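Local coordinates for glucan-binding protein C, GbpC (Streptococcus mutans UA159, PDB 5UQZ) that probably binds glucan at the streptococcal cell surface and mediates both sucrose-independent and sucrose-dependent adherence, at residues K147-V152 with N209-S214; A40-Y45 with K339-K344. All blocks are in the same frame, centred on the assembly; numbering follows the deposited sequence.

How the interactions relate
The two contacts sit in different parts of a chain that is one piece of a longer wall-anchored adhesin, their centres 35 Å apart and their nearest atoms about 18 Å apart, so they do not touch. Interaction 1 belongs to the beta-rich domain of the GbpC family, where a loop after strand 194-204 packs on the turn leading into strand 151-160. Interaction 2 lies where the long helix 3-51 meets the tail that follows strand 325-329, bringing the C-terminal tail back against the N-terminal helix. In sequence, both segments of interaction 1 fall between those of interaction 2. Neither contact includes the calcium ligands Ser224, Asn226 and Glu237; both are packing contacts away from that site.

Interaction 1 of 2, residues K147-V152 with N209-S214; sequences KKISKV and NEIDLS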
ATOM      1  N   LYS A 147      14.630 -19.418  11.883  1.00  7.95           N
ATOM      2  CA  LYS A 147      15.952 -19.095  11.351  1.00  7.81           C
ATOM      3  C   LYS A 147      16.041 -17.577  11.342  1.00  7.15           C
ATOM      4  O   LYS A 147      15.347 -16.909  10.554  1.00  8.07           O
ATOM      5  CB  LYS A 147      16.109 -19.639   9.931  1.00  9.53           C
ATOM      6  CG  LYS A 147      15.983 -21.153   9.851  1.00 11.05           C
ATOM      7  CD  LYS A 147      16.009 -21.598   8.377  1.00 15.14           C
ATOM      8  CE  LYS A 147      16.050 -23.105   8.294  1.00 20.00           C
ATOM      9  NZ  LYS A 147      16.512 -23.586   6.958  1.00 26.69           N
ATOM     10  N   LYS A 148      16.934 -17.022  12.148  1.00  6.98           N
ATOM     11  CA  LYS A 148      17.129 -15.577  12.086  1.00  7.18           C
ATOM     12  C   LYS A 148      17.653 -15.218  10.691  1.00  6.64           C
ATOM     13  O   LYS A 148      18.515 -15.914  10.142  1.00  7.71           O
ATOM     14  CB  LYS A 148      18.146 -15.188  13.177  1.00  8.13           C
ATOM     15  CG  LYS A 148      18.361 -13.663  13.293  1.00  9.23           C
ATOM     16  CD  LYS A 148      19.269 -13.364  14.459  1.00 10.43           C
ATOM     17  CE  LYS A 148      19.803 -11.947  14.402  1.00 11.35           C
ATOM     18  NZ  LYS A 148      18.731 -10.884  14.517  1.00 11.38           N
ATOM     19  N   ILE A 149      17.169 -14.107  10.169  1.00  6.86           N
ATOM     20  CA  ILE A 149      17.549 -13.632   8.843  1.00  6.95           C
ATOM     21  C   ILE A 149      18.684 -12.636   8.979  1.00  7.18           C
ATOM     22  O   ILE A 149      18.582 -11.677   9.753  1.00  7.73           O
ATOM     23  CB  ILE A 149      16.325 -13.033   8.142  1.00  6.87           C
ATOM     24  CG1 ILE A 149      15.340 -14.181   7.799  1.00  7.65           C
ATOM     25  CG2 ILE A 149      16.750 -12.292   6.882  1.00  7.71           C
ATOM     26  CD1 ILE A 149      13.918 -13.698   7.410  1.00  8.60           C
ATOM     27  N   SER A 150      19.767 -12.864   8.218  1.00  7.07           N
ATOM     28  CA  SER A 150      20.966 -12.025   8.301  1.00  6.98           C
ATOM     29  C   SER A 150      21.060 -11.018   7.174  1.00  7.06           C
ATOM     30  O   SER A 150      21.839 -10.056   7.293  1.00  7.81           O
ATOM     31  CB  SER A 150      22.209 -12.905   8.235  1.00  8.47           C
ATOM     32  OG  SER A 150      22.292 -13.526   6.942  1.00  9.06           O
ATOM     33  N   LYS A 151      20.324 -11.214   6.099  1.00  6.35           N
ATOM     34  CA  LYS A 151      20.514 -10.456   4.874  1.00  6.35           C
ATOM     35  C   LYS A 151      19.316 -10.748   4.004  1.00  6.25           C
ATOM     36  O   LYS A 151      18.726 -11.839   4.103  1.00  6.63           O
ATOM     37  CB  LYS A 151      21.829 -10.965   4.195  1.00  8.61           C
ATOM     38  CG  LYS A 151      22.150 -10.361   2.858  1.00 11.15           C
ATOM     39  CD  LYS A 151      23.540 -10.771   2.409  1.00 13.66           C
ATOM     40  CE  LYS A 151      23.697 -12.221   2.082  1.00 18.57           C
ATOM     41  NZ  LYS A 151      25.092 -12.470   1.527  1.00 24.92           N
ATOM     42  N   VAL A 152      18.972  -9.804   3.141  1.00  6.38           N
ATOM     43  CA  VAL A 152      17.906  -9.976   2.169  1.00  6.56           C
ATOM     44  C   VAL A 152      18.468  -9.508   0.836  1.00  6.22           C
ATOM     45  O   VAL A 152      19.106  -8.459   0.778  1.00  7.62           O
ATOM     46  CB  VAL A 152      16.634  -9.146   2.523  1.00  7.47           C
ATOM     47  CG1 VAL A 152      15.492  -9.467   1.583  1.00  8.93           C
ATOM     48  CG2 VAL A 152      16.220  -9.398   3.999  1.00  8.47           C
ATOM     49  N   ASN A 209      23.456 -18.729   3.984  1.00  9.90           N
ATOM     50  CA  ASN A 209      22.808 -19.507   2.929  1.00  9.19           C
ATOM     51  C   ASN A 209      21.395 -19.038   2.686  1.00  7.86           C
ATOM     52  O   ASN A 209      20.688 -18.558   3.582  1.00  8.17           O
ATOM     53  CB  ASN A 209      22.832 -20.983   3.246  1.00 15.25           C
ATOM     54  CG  ASN A 209      24.257 -21.579   3.059  1.00 24.85           C
ATOM     55  OD1 ASN A 209      24.765 -22.170   3.965  1.00 28.80           O
ATOM     56  ND2 ASN A 209      24.905 -21.349   1.894  1.00 29.19           N
ATOM     57  N   GLU A 210      20.969 -19.186   1.444  1.00  7.04           N
ATOM     58  CA  GLU A 210      19.593 -18.863   1.086  1.00  7.02           C
ATOM     59  C   GLU A 210      18.637 -19.779   1.842  1.00  6.45           C
ATOM     60  O   GLU A 210      18.866 -20.970   1.964  1.00  9.41           O
ATOM     61  CB  GLU A 210      19.390 -19.033  -0.419  1.00  7.87           C
ATOM     62  CG  GLU A 210      20.285 -18.148  -1.239  1.00  8.24           C
ATOM     63  CD  GLU A 210      19.951 -18.169  -2.706  1.00  9.48           C
ATOM     64  OE1 GLU A 210      18.993 -18.873  -3.128  1.00 11.19           O
ATOM     65  OE2 GLU A 210      20.622 -17.445  -3.484  1.00 11.24           O
ATOM     66  N   ILE A 211      17.520 -19.224   2.287  1.00  6.20           N
ATOM     67  CA  ILE A 211      16.534 -19.971   3.057  1.00  7.01           C
ATOM     68  C   ILE A 211      15.486 -20.562   2.111  1.00  7.19           C
ATOM     69  O   ILE A 211      14.848 -19.843   1.323  1.00  7.58           O
ATOM     70  CB  ILE A 211      15.888 -19.041   4.078  1.00  6.65           C
ATOM     71  CG1 ILE A 211      16.906 -18.645   5.111  1.00  7.31           C
ATOM     72  CG2 ILE A 211      14.708 -19.779   4.758  1.00  8.99           C
ATOM     73  CD1 ILE A 211      16.398 -17.605   6.138  1.00  8.50           C
ATOM     74  N   ASP A 212      15.305 -21.888   2.209  1.00  7.10           N
ATOM     75  CA  ASP A 212      14.281 -22.592   1.454  1.00  7.08           C
ATOM     76  C   ASP A 212      12.890 -22.277   2.009  1.00  6.66           C
ATOM     77  O   ASP A 212      12.621 -22.511   3.195  1.00  7.70           O
ATOM     78  CB  ASP A 212      14.604 -24.090   1.591  1.00  9.12           C
ATOM     79  CG  ASP A 212      13.635 -24.996   0.839  1.00  9.60           C
ATOM     80  OD1 ASP A 212      12.765 -24.533   0.100  1.00 10.71           O
ATOM     81  OD2 ASP A 212      13.766 -26.243   1.021  1.00 12.15           O
ATOM     82  N   LEU A 213      12.014 -21.757   1.150  1.00  6.74           N
ATOM     83  CA  LEU A 213      10.657 -21.359   1.523  1.00  6.97           C
ATOM     84  C   LEU A 213       9.623 -22.425   1.201  1.00  6.88           C
ATOM     85  O   LEU A 213       8.418 -22.156   1.312  1.00  7.38           O
ATOM     86  CB  LEU A 213      10.299 -20.003   0.894  1.00  7.87           C
ATOM     87  CG  LEU A 213      11.277 -18.876   1.210  1.00  8.16           C
ATOM     88  CD1 LEU A 213      10.783 -17.587   0.550  1.00 10.82           C
ATOM     89  CD2 LEU A 213      11.466 -18.647   2.733  1.00  9.05           C
ATOM     90  N   SER A 214      10.058 -23.647   0.858  1.00  7.01           N
ATOM     91  CA  SER A 214       9.056 -24.595   0.372  0.51  8.60           C
ATOM     92  C   SER A 214       8.260 -25.288   1.471  1.00  8.06           C
ATOM     93  O   SER A 214       7.429 -26.134   1.121  1.00  9.28           O
ATOM     94  CB  SER A 214       9.635 -25.599  -0.623  0.51 11.31           C
ATOM     95  OG  SER A 214      10.643 -26.364  -0.000  0.51 12.52           O
TER
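Lys147 and Ile149 rest on Ile211 at a corner of the beta-supersandwich, where the connection from strand 147-148 into strand 151-160 is covered by the loop that follows strand 194-204. Lys147 comes first: its aliphatic chain runs extended past the isoleucine, and CD stands 4.3 Å from Ile211 CG2, a loose graze on the solvent-exposed side of the contact. Ile149 then supplies the closer touch. Its CG1 is anti to the carbonyl carbon (chi1 -69°), and this methylene, not the CD1 end of the branch, meets Ile211 CD1, 3.9 Å from Ile149 CG1. The two isoleucine side chains cross at about a right angle and touch through this one pair of carbons. Both are buried: Phe203 of strand 194-204 also packs on Ile149, and Tyr144 of strand 143-144 on Ile211. Further along, Ser150 ties the turn to the neighbouring strand end, its OG hydrogen-bonding Asp205 O. On the loop side, an Asx turn follows Ile211 directly: the backbone N of Ser214 donates to Asp212 OD1 at 2.9 Å, from well above the carboxylate plane.

Interaction 2 of 2, residues A40-Y45 with K339-K344; sequences AAYEQY and KDPGAK
The Tyr42 ring, carried by the predicted coiled-coil helix 3-51, lies with one face against the backbone of Lys339 and Asp340, in the tail that leaves the beta domain after strand 325-329; an Asx turn comes just beyond it. Asp340 CA sits over the centre of that face, 3.6 Å above the ring plane. The peptide leading into it covers the CD1 and CE1 side of the same face: Lys339 C is 3.4 Å from Tyr42 CD1, and Asp340 N is 3.6 Å from Tyr42 CE1. Asp340 CB adds a CH-pi contact, 4.0 Å from the centroid of the Tyr42 ring and 29° off its normal. The Asp340 carboxylate is almost parallel to the ring, the two planes 10° apart, with CG nearest Tyr42 CE2. Pro341 approaches obliquely, placing CD 4.0 Å from Tyr42 CD2. CG of Tyr42 stands anti to the backbone N (chi1 -179°), which carries the ring off the helix toward the tail.

Residues 40-45 fall at the C-terminal end of the predicted coiled coil; the tail packs against them. Outside the two segments, Pro341 also rests on Tyr35 and Gln38 of the same helix, and Gly342 O accepts a hydrogen bond from Tyr35 OH, extending the attachment along the helix. Past the ring, the tail bends through the Asx turn: Gly342 N donates to Asp340 OD1 at 2.8 Å, meeting the oxygen from above the carboxylate plane.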
ATOM      1  N   ALA A  40     -18.863  -8.238   9.229  1.00 12.40           N
ATOM      2  CA  ALA A  40     -18.994  -9.441   8.415  1.00 12.40           C
ATOM      3  C   ALA A  40     -17.631  -9.982   8.026  1.00 11.52           C
ATOM      4  O   ALA A  40     -17.416 -11.196   8.064  1.00 12.77           O
ATOM      5  CB  ALA A  40     -19.802  -9.135   7.163  1.00 14.30           C
ATOM      6  N   ALA A  41     -16.718  -9.107   7.597  1.00 10.09           N
ATOM      7  CA  ALA A  41     -15.390  -9.568   7.212  1.00  9.89           C
ATOM      8  C   ALA A  41     -14.644 -10.168   8.404  1.00  9.81           C
ATOM      9  O   ALA A  41     -13.978 -11.209   8.261  1.00 10.43           O
ATOM     10  CB  ALA A  41     -14.617  -8.380   6.627  1.00 10.45           C
ATOM     11  N   TYR A  42     -14.728  -9.519   9.587  1.00 10.06           N
ATOM     12  CA  TYR A  42     -14.082 -10.027  10.795  1.00 11.18           C
ATOM     13  C   TYR A  42     -14.636 -11.384  11.196  1.00 11.95           C
ATOM     14  O   TYR A  42     -13.872 -12.307  11.513  1.00 11.55           O
ATOM     15  CB  TYR A  42     -14.276  -9.014  11.908  1.00 11.78           C
ATOM     16  CG  TYR A  42     -13.634  -9.398  13.226  1.00 12.22           C
ATOM     17  CD1 TYR A  42     -12.275  -9.659  13.311  1.00 12.94           C
ATOM     18  CD2 TYR A  42     -14.394  -9.452  14.391  1.00 14.81           C
ATOM     19  CE1 TYR A  42     -11.684  -9.952  14.527  1.00 15.84           C
ATOM     20  CE2 TYR A  42     -13.810  -9.764  15.616  1.00 15.93           C
ATOM     21  CZ  TYR A  42     -12.447 -10.006  15.675  1.00 15.50           C
ATOM     22  OH  TYR A  42     -11.848 -10.277  16.874  1.00 18.22           O
ATOM     23  N   GLU A  43     -15.963 -11.529  11.153  1.00 11.77           N
ATOM     24  CA  GLU A  43     -16.515 -12.811  11.555  1.00 12.77           C
ATOM     25  C   GLU A  43     -16.097 -13.896  10.573  1.00 11.71           C
ATOM     26  O   GLU A  43     -15.860 -15.045  10.973  1.00 12.76           O
ATOM     27  CB  GLU A  43     -18.040 -12.708  11.676  1.00 16.43           C
ATOM     28  CG  GLU A  43     -18.524 -11.823  12.799  1.00 18.66           C
ATOM     29  CD  GLU A  43     -18.037 -12.253  14.192  1.00 26.23           C
ATOM     30  OE1 GLU A  43     -17.895 -13.466  14.456  1.00 31.82           O
ATOM     31  OE2 GLU A  43     -17.790 -11.339  15.016  1.00 31.21           O
ATOM     32  N   GLN A  44     -16.068 -13.574   9.278  1.00 11.73           N
ATOM     33  CA  GLN A  44     -15.604 -14.559   8.307  0.58 12.08           C
ATOM     34  C   GLN A  44     -14.152 -14.948   8.551  1.00 10.98           C
ATOM     35  O   GLN A  44     -13.798 -16.136   8.489  1.00 11.66           O
ATOM     36  CB  GLN A  44     -15.802 -14.033   6.880  0.58 13.67           C
ATOM     37  CG  GLN A  44     -15.373 -15.023   5.801  0.58 15.38           C
ATOM     38  CD  GLN A  44     -16.187 -16.322   5.805  0.58 19.92           C
ATOM     39  OE1 GLN A  44     -17.262 -16.387   6.397  0.58 24.86           O
ATOM     40  NE2 GLN A  44     -15.674 -17.352   5.130  0.58 23.93           N
ATOM     41  N   TYR A  45     -13.293 -13.957   8.804  1.00 10.70           N
ATOM     42  CA  TYR A  45     -11.901 -14.262   9.069  1.00 10.13           C
ATOM     43  C   TYR A  45     -11.746 -15.150  10.310  1.00 10.45           C
ATOM     44  O   TYR A  45     -10.985 -16.134  10.287  1.00 10.61           O
ATOM     45  CB  TYR A  45     -11.130 -12.949   9.238  1.00 10.83           C
ATOM     46  CG  TYR A  45      -9.643 -13.175   9.433  1.00 10.13           C
ATOM     47  CD1 TYR A  45      -8.878 -13.912   8.501  1.00 12.81           C
ATOM     48  CD2 TYR A  45      -8.999 -12.698  10.577  1.00 12.15           C
ATOM     49  CE1 TYR A  45      -7.519 -14.142   8.676  1.00 13.50           C
ATOM     50  CE2 TYR A  45      -7.613 -12.915  10.767  1.00 13.04           C
ATOM     51  CZ  TYR A  45      -6.886 -13.626   9.820  1.00 11.80           C
ATOM     52  OH  TYR A  45      -5.549 -13.834  10.000  1.00 14.17           O
ATOM     53  N   LYS A 339     -10.307  -6.676  11.318  1.00 10.88           N
ATOM     54  CA  LYS A 339     -10.109  -6.569  12.756  1.00 11.50           C
ATOM     55  C   LYS A 339     -11.468  -6.351  13.413  1.00 10.92           C
ATOM     56  O   LYS A 339     -12.505  -6.152  12.747  1.00 12.30           O
ATOM     57  CB  LYS A 339      -9.207  -5.373  13.087  1.00 14.42           C
ATOM     58  CG  LYS A 339      -7.902  -5.328  12.358  1.00 18.66           C
ATOM     59  CD  LYS A 339      -6.967  -6.367  12.770  1.00 22.60           C
ATOM     60  CE  LYS A 339      -5.701  -6.275  11.936  1.00 23.30           C
ATOM     61  NZ  LYS A 339      -4.688  -7.245  12.446  1.00 24.79           N
ATOM     62  N   ASP A 340     -11.461  -6.378  14.740  1.00 11.87           N
ATOM     63  CA  ASP A 340     -12.693  -6.240  15.490  1.00 13.23           C
ATOM     64  C   ASP A 340     -13.177  -4.797  15.393  1.00 12.91           C
ATOM     65  O   ASP A 340     -12.472  -3.882  15.840  1.00 14.94           O
ATOM     66  CB  ASP A 340     -12.340  -6.580  16.943  1.00 13.32           C
ATOM     67  CG  ASP A 340     -13.533  -6.551  17.863  1.00 18.68           C
ATOM     68  OD1 ASP A 340     -14.626  -6.113  17.485  1.00 19.61           O
ATOM     69  OD2 ASP A 340     -13.349  -6.968  19.033  1.00 27.18           O
ATOM     70  N   PRO A 341     -14.367  -4.540  14.846  1.00 13.57           N
ATOM     71  CA  PRO A 341     -14.870  -3.155  14.767  1.00 15.89           C
ATOM     72  C   PRO A 341     -15.449  -2.638  16.067  1.00 16.93           C
ATOM     73  O   PRO A 341     -15.860  -1.475  16.124  1.00 20.93           O
ATOM     74  CB  PRO A 341     -15.959  -3.244  13.704  1.00 16.65           C
ATOM     75  CG  PRO A 341     -16.501  -4.636  13.849  1.00 16.36           C
ATOM     76  CD  PRO A 341     -15.298  -5.516  14.256  1.00 14.97           C
ATOM     77  N   GLY A 342     -15.482  -3.446  17.113  1.00 17.32           N
ATOM     78  CA  GLY A 342     -16.073  -2.994  18.368  1.00 21.39           C
ATOM     79  C   GLY A 342     -17.597  -3.033  18.341  1.00 22.29           C
ATOM     80  O   GLY A 342     -18.218  -3.866  17.672  1.00 24.09           O
ATOM     81  N   ALA A 343     -18.203  -2.110  19.077  1.00 24.74           N
ATOM     82  CA  ALA A 343     -19.655  -2.073  19.242  1.00 25.19           C
ATOM     83  C   ALA A 343     -20.310  -1.359  18.072  1.00 24.35           C
ATOM     84  O   ALA A 343     -19.742  -0.432  17.492  1.00 25.92           O
ATOM     85  CB  ALA A 343     -20.042  -1.356  20.539  1.00 26.53           C
ATOM     86  N   LYS A 344     -21.512  -1.813  17.721  1.00 23.02           N
ATOM     87  CA  LYS A 344     -22.257  -1.170  16.654  1.00 22.85           C
ATOM     88  C   LYS A 344     -22.512   0.302  16.976  1.00 23.27           C
ATOM     89  O   LYS A 344     -22.793   0.656  18.124  1.00 26.58           O
ATOM     90  CB  LYS A 344     -23.570  -1.912  16.420  1.00 24.83           C
ATOM     91  CG  LYS A 344     -24.382  -1.413  15.262  1.00 27.04           C
ATOM     92  CD  LYS A 344     -25.806  -1.874  15.357  1.00 31.97           C
ATOM     93  CE  LYS A 344     -26.432  -2.008  13.985  1.00 35.40           C
ATOM     94  NZ  LYS A 344     -27.884  -1.704  14.013  1.00 39.43           N
TER